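PDB 2XCC: regulatory protein PcrH from Pseudomonas aeruginosa, which probably acts as a type III secretion chaperone of the tetratricopeptide-repeat class that keeps the translocator proteins PopB and PopD soluble before export. Local coordinates for residues L67-L72 against L97-L102; D103-G108 against E134-R139. All coordinates share one frame; numbering follows the deposited sequence.

Contact 1: residues L67-L72 against L97-L102; sequences LYEQAL and LQLGDL
Gln-98 lies over one face of the Tyr-68 ring. Its CB sits above the ring centre, 3.8 Å from the centroid and 12° off the ring normal. This is a CH-pi contact made by the aliphatic base of a polar side chain. CG follows over the phenol end, 3.7 Å from Tyr-68 CZ. The bend at chi2 (-85°) then directs the amide beyond it, tilted by 30° from the ring plane. Gln-98 OE1 stays 4.0 Å from Tyr-68 OH, and no hydrogen bond joins the two segments.

Leu-99 packs at the base of the Tyr-68 side chain. Its CD1 touches the CB of Tyr-68 at 3.8 Å rather than the aromatic atoms. Its CD2 branch meets CD2 of Leu-72, one turn after Tyr-68 on helix 68-81, tip to tip at 3.8 Å. The carboxylate of Glu-69 swings in as well, with OE1 3.9 Å from Leu-99 CD2. The two side chains cross at about a right angle.

The contact is a surface one, made where helix 68-81 starts and helix 87-99 ends. Gly-100, with positive phi, closes the latter in a Schellman motif: Asp-101 N bonds to His-96 O, and Gly-100 N bonds weakly to Leu-97 O. Asp-101 then caps helix 102-117 through OD1 and Gly-104 N. Deeper in, Leu-72 also packs on Ala-92, Cys-95 and His-96 of helix 87-99. Ala-71 packs on Arg-62 and Gln-63 of helix 52-64, while Leu-97 rests on Met-132 of helix 123-137.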
loop_
_atom_site.group_PDB
_atom_site.type_symbol
_atom_site.label_atom_id
_atom_site.label_comp_id
_atom_site.label_asym_id
_atom_site.label_seq_id
_atom_site.Cartn_x
_atom_site.Cartn_y
_atom_site.Cartn_z
ATOM N N LEU A 67 16.791 -3.625 2.422
ATOM C CA LEU A 67 15.646 -3.110 3.197
ATOM C C LEU A 67 14.406 -3.992 3.087
ATOM O O LEU A 67 13.327 -3.594 2.589
ATOM C CB LEU A 67 15.339 -1.660 2.797
ATOM C CG LEU A 67 16.378 -0.599 3.208
ATOM C CD1 LEU A 67 15.850 0.831 2.903
ATOM C CD2 LEU A 67 16.835 -0.719 4.689
ATOM N N TYR A 68 14.571 -5.215 3.567
ATOM C CA TYR A 68 13.603 -6.259 3.317
ATOM C C TYR A 68 12.173 -5.983 3.751
ATOM O O TYR A 68 11.292 -6.171 2.955
ATOM C CB TYR A 68 14.150 -7.630 3.776
ATOM C CG TYR A 68 15.413 -7.991 3.004
ATOM C CD1 TYR A 68 15.379 -8.168 1.616
ATOM C CD2 TYR A 68 16.657 -8.124 3.653
ATOM C CE1 TYR A 68 16.571 -8.481 0.885
ATOM C CE2 TYR A 68 17.827 -8.428 2.923
ATOM C CZ TYR A 68 17.763 -8.600 1.561
ATOM O OH TYR A 68 18.925 -8.887 0.865
ATOM N N GLU A 69 11.967 -5.463 4.959
ATOM C CA GLU A 69 10.620 -5.194 5.510
ATOM C C GLU A 69 9.825 -4.133 4.742
ATOM O O GLU A 69 8.594 -4.254 4.529
ATOM C CB GLU A 69 10.760 -4.655 6.937
ATOM C CG GLU A 69 11.084 -5.673 7.984
ATOM C CD GLU A 69 9.832 -6.238 8.575
ATOM O OE1 GLU A 69 9.107 -7.004 7.848
ATOM O OE2 GLU A 69 9.574 -5.901 9.772
ATOM N N GLN A 70 10.554 -3.066 4.437
ATOM C CA GLN A 70 10.147 -1.956 3.616
ATOM C C GLN A 70 9.825 -2.369 2.175
ATOM O O GLN A 70 8.795 -1.967 1.645
ATOM C CB GLN A 70 11.265 -0.902 3.601
ATOM C CG GLN A 70 11.590 -0.318 4.991
ATOM C CD GLN A 70 12.352 1.002 4.863
ATOM O OE1 GLN A 70 11.804 1.967 4.357
ATOM N NE2 GLN A 70 13.603 1.043 5.311
ATOM N N ALA A 71 10.711 -3.156 1.565
ATOM C CA ALA A 71 10.460 -3.780 0.254
ATOM C C ALA A 71 9.120 -4.467 0.327
ATOM O O ALA A 71 8.258 -4.310 -0.557
ATOM C CB ALA A 71 11.573 -4.766 -0.108
ATOM N N LEU A 72 8.923 -5.159 1.447
ATOM C CA LEU A 72 7.810 -6.033 1.600
ATOM C C LEU A 72 6.546 -5.225 1.561
ATOM O O LEU A 72 5.619 -5.549 0.821
ATOM C CB LEU A 72 7.989 -6.855 2.875
ATOM C CG LEU A 72 7.547 -8.304 2.858
ATOM C CD1 LEU A 72 7.898 -8.959 1.531
ATOM C CD2 LEU A 72 8.239 -9.061 4.018
ATOM N N LEU A 97 12.363 -14.863 2.402
ATOM C CA LEU A 97 13.550 -15.705 2.549
ATOM C C LEU A 97 14.691 -15.053 3.308
ATOM O O LEU A 97 15.376 -15.715 4.104
ATOM C CB LEU A 97 14.070 -16.165 1.182
ATOM C CG LEU A 97 14.068 -17.633 0.726
ATOM C CD1 LEU A 97 15.079 -17.954 -0.407
ATOM C CD2 LEU A 97 14.279 -18.629 1.881
ATOM N N GLN A 98 14.962 -13.775 3.053
ATOM C CA GLN A 98 16.077 -13.143 3.763
ATOM C C GLN A 98 15.639 -12.709 5.152
ATOM O O GLN A 98 16.454 -12.549 6.042
ATOM C CB GLN A 98 16.682 -11.977 2.988
ATOM C CG GLN A 98 17.070 -12.281 1.569
ATOM C CD GLN A 98 18.446 -12.884 1.445
ATOM O OE1 GLN A 98 19.358 -12.603 2.240
ATOM N NE2 GLN A 98 18.619 -13.734 0.425
ATOM N N LEU A 99 14.360 -12.528 5.379
ATOM C CA LEU A 99 13.934 -12.335 6.748
ATOM C C LEU A 99 14.007 -13.666 7.521
ATOM O O LEU A 99 13.911 -13.696 8.753
ATOM C CB LEU A 99 12.526 -11.722 6.798
ATOM C CG LEU A 99 12.423 -10.208 7.043
ATOM C CD1 LEU A 99 13.791 -9.458 7.070
ATOM C CD2 LEU A 99 11.456 -9.589 6.026
ATOM N N GLY A 100 14.203 -14.759 6.781
ATOM C CA GLY A 100 14.240 -16.071 7.365
ATOM C C GLY A 100 12.849 -16.564 7.705
ATOM O O GLY A 100 12.679 -17.257 8.699
ATOM N N ASP A 101 11.872 -16.226 6.859
ATOM C CA ASP A 101 10.473 -16.628 7.030
ATOM C C ASP A 101 10.144 -17.619 5.906
ATOM O O ASP A 101 9.785 -17.227 4.803
ATOM C CB ASP A 101 9.569 -15.378 7.020
ATOM C CG ASP A 101 8.075 -15.696 7.110
ATOM O OD1 ASP A 101 7.652 -16.872 7.217
ATOM O OD2 ASP A 101 7.292 -14.723 7.048
ATOM N N LEU A 102 10.299 -18.914 6.183
ATOM C CA LEU A 102 10.148 -19.908 5.143
ATOM C C LEU A 102 8.712 -20.086 4.672
ATOM O O LEU A 102 8.490 -20.400 3.501
ATOM C CB LEU A 102 10.752 -21.241 5.567
ATOM C CG LEU A 102 12.268 -21.351 5.787
ATOM C CD1 LEU A 102 12.696 -22.798 5.703
ATOM C CD2 LEU A 102 13.166 -20.474 4.864
#

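Contact 2: residues D103-G108 against E134-R139; sequences DGAESG and EAVTAR
Glu-106 meets Val-136 and Arg-139 where helix 102-117 begins and helix 123-137 ends. The two helices pair at the C-terminal end of an all-helical fold of the tetratricopeptide-repeat type. The backbones come nearest at Glu-106 and Val-136, whose CA atoms are 6.4 Å apart.

The Glu-106 side chain makes both an apolar and a charged contact. Its CB lies 4.2 Å from Val-136 CG1. From there CG stands opposite the backbone N (chi1 165°), and the chain stays extended to carry the carboxylate past the valine. At the tip, OE2 reaches NH2 of Arg-139 at 3.9 Å, a long salt bridge. The oxygen approaches the guanidinium at its edge, near its plane. The carboxylate is turned by 70° from that plane, so the two groups do not form a flat paired bridge.

Asp-103 adds a second negative group near NH2, from a different direction, on the NH1 side. Its OD1 is 4.3 Å from Arg-139 NH2, beyond salt-bridge range, but the two acids would probably both favour the charged arginine.

Val-136 is buried. Its CG1 also faces Ala-105 CB, loosely, at 4.4 Å, and the side chain packs further on Leu-102 and Phe-109. Ala-105 in turn touches His-96 of helix 87-99.

Arg-139 is the last modelled residue, and its side chain folds back over the end of helix 123-137. NE makes a weak bond to Val-136 O and a better one to Thr-137 O at 3.0 Å, with the nitrogen 60° out of the Thr-137 carbonyl plane.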
loop_
_atom_site.group_PDB
_atom_site.type_symbol
_atom_site.label_atom_id
_atom_site.label_comp_id
_atom_site.label_asym_id
_atom_site.label_seq_id
_atom_site.Cartn_x
_atom_site.Cartn_y
_atom_site.Cartn_z
ATOM N N ASP A 103 7.754 -19.867 5.585
ATOM C CA ASP A 103 6.314 -20.055 5.325
ATOM C C ASP A 103 5.819 -19.019 4.309
ATOM O O ASP A 103 5.092 -19.343 3.364
ATOM C CB ASP A 103 5.492 -19.934 6.628
ATOM C CG ASP A 103 5.537 -21.210 7.527
ATOM O OD1 ASP A 103 6.121 -22.247 7.178
ATOM O OD2 ASP A 103 4.950 -21.160 8.615
ATOM N N GLY A 104 6.248 -17.784 4.525
ATOM C CA GLY A 104 5.917 -16.635 3.677
ATOM C C GLY A 104 6.542 -16.744 2.306
ATOM O O GLY A 104 5.894 -16.508 1.297
ATOM N N ALA A 105 7.789 -17.173 2.266
ATOM C CA ALA A 105 8.498 -17.367 1.022
ATOM C C ALA A 105 7.871 -18.455 0.181
ATOM O O ALA A 105 8.021 -18.468 -1.053
ATOM C CB ALA A 105 9.930 -17.672 1.308
ATOM N N GLU A 106 7.155 -19.377 0.834
ATOM C CA GLU A 106 6.645 -20.542 0.118
ATOM C C GLU A 106 5.327 -20.198 -0.501
ATOM O O GLU A 106 5.120 -20.512 -1.684
ATOM C CB GLU A 106 6.527 -21.781 1.020
ATOM C CG GLU A 106 5.679 -22.882 0.404
ATOM C CD GLU A 106 5.271 -23.976 1.377
ATOM O OE1 GLU A 106 4.050 -24.336 1.388
ATOM O OE2 GLU A 106 6.166 -24.474 2.106
ATOM N N SER A 107 4.437 -19.593 0.295
ATOM C CA SER A 107 3.200 -18.963 -0.219
ATOM C C SER A 107 3.495 -18.011 -1.398
ATOM O O SER A 107 2.818 -18.051 -2.421
ATOM C CB SER A 107 2.524 -18.104 0.851
ATOM O OG SER A 107 2.039 -18.889 1.915
ATOM N N GLY A 108 4.497 -17.147 -1.230
ATOM C CA GLY A 108 4.853 -16.204 -2.264
ATOM C C GLY A 108 5.263 -16.867 -3.570
ATOM O O GLY A 108 4.701 -16.517 -4.607
ATOM N N GLU A 134 10.712 -25.277 -4.495
ATOM C CA GLU A 134 11.087 -26.597 -4.024
ATOM C C GLU A 134 12.415 -26.572 -3.282
ATOM O O GLU A 134 12.800 -27.554 -2.662
ATOM C CB GLU A 134 11.073 -27.621 -5.170
ATOM C CG GLU A 134 12.427 -28.098 -5.680
ATOM C CD GLU A 134 13.155 -27.038 -6.454
ATOM O OE1 GLU A 134 12.783 -26.776 -7.630
ATOM O OE2 GLU A 134 14.121 -26.484 -5.884
ATOM N N ALA A 135 13.131 -25.458 -3.347
ATOM C CA ALA A 135 14.277 -25.305 -2.465
ATOM C C ALA A 135 13.760 -24.945 -1.067
ATOM O O ALA A 135 14.280 -25.415 -0.070
ATOM C CB ALA A 135 15.224 -24.282 -2.995
ATOM N N VAL A 136 12.690 -24.168 -0.992
ATOM C CA VAL A 136 12.152 -23.743 0.299
ATOM C C VAL A 136 11.322 -24.843 0.973
ATOM O O VAL A 136 11.005 -24.760 2.179
ATOM C CB VAL A 136 11.306 -22.433 0.151
ATOM C CG1 VAL A 136 10.660 -21.984 1.500
ATOM C CG2 VAL A 136 12.168 -21.315 -0.449
ATOM N N THR A 137 10.951 -25.857 0.193
ATOM C CA THR A 137 10.119 -26.971 0.686
ATOM C C THR A 137 10.947 -27.763 1.695
ATOM O O THR A 137 10.486 -28.050 2.818
ATOM C CB THR A 137 9.633 -27.854 -0.474
ATOM O OG1 THR A 137 10.710 -28.032 -1.408
ATOM C CG2 THR A 137 8.414 -27.194 -1.183
ATOM N N ALA A 138 12.175 -28.086 1.287
ATOM C CA ALA A 138 13.261 -28.273 2.233
ATOM C C ALA A 138 14.596 -27.828 1.601
ATOM O O ALA A 138 14.861 -28.150 0.421
ATOM C CB ALA A 138 13.328 -29.713 2.770
ATOM N N ARG A 139 15.358 -26.971 2.303
ATOM C CA ARG A 139 14.840 -25.978 3.307
ATOM C C ARG A 139 15.885 -24.924 3.681
ATOM O O ARG A 139 16.018 -23.877 3.038
ATOM C CB ARG A 139 14.244 -26.595 4.586
ATOM C CG ARG A 139 12.778 -26.974 4.448
ATOM C CD ARG A 139 11.899 -26.608 5.615
ATOM N NE ARG A 139 10.662 -26.076 5.040
ATOM C CZ ARG A 139 9.729 -25.376 5.695
ATOM N NH1 ARG A 139 9.851 -25.115 7.003
ATOM N NH2 ARG A 139 8.663 -24.938 5.023
#

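In the fold
The two contacts follow one another along the chain, and their centres lie 13 Å apart. Residues 97-102 lead straight into 103-108, so the turn after helix 87-99 ties them together. They also touch directly. Leu-102 O is 3.3 Å from Val-136 CG1, and Leu-97 CD2 is 4.1 Å from Val-136 CG2. Leu-102 CD1 lies 3.9 Å from Arg-139 NH1. Together they join helices 68-81, 87-99, 102-117 and 123-137, with helix 87-99 packing on both of the last two. Contact 1 is nearer the centre of the chain, about 13 Å from it, centre to centre, against about 19 Å for contact 2. Neither contact touches the second chain of the assembly.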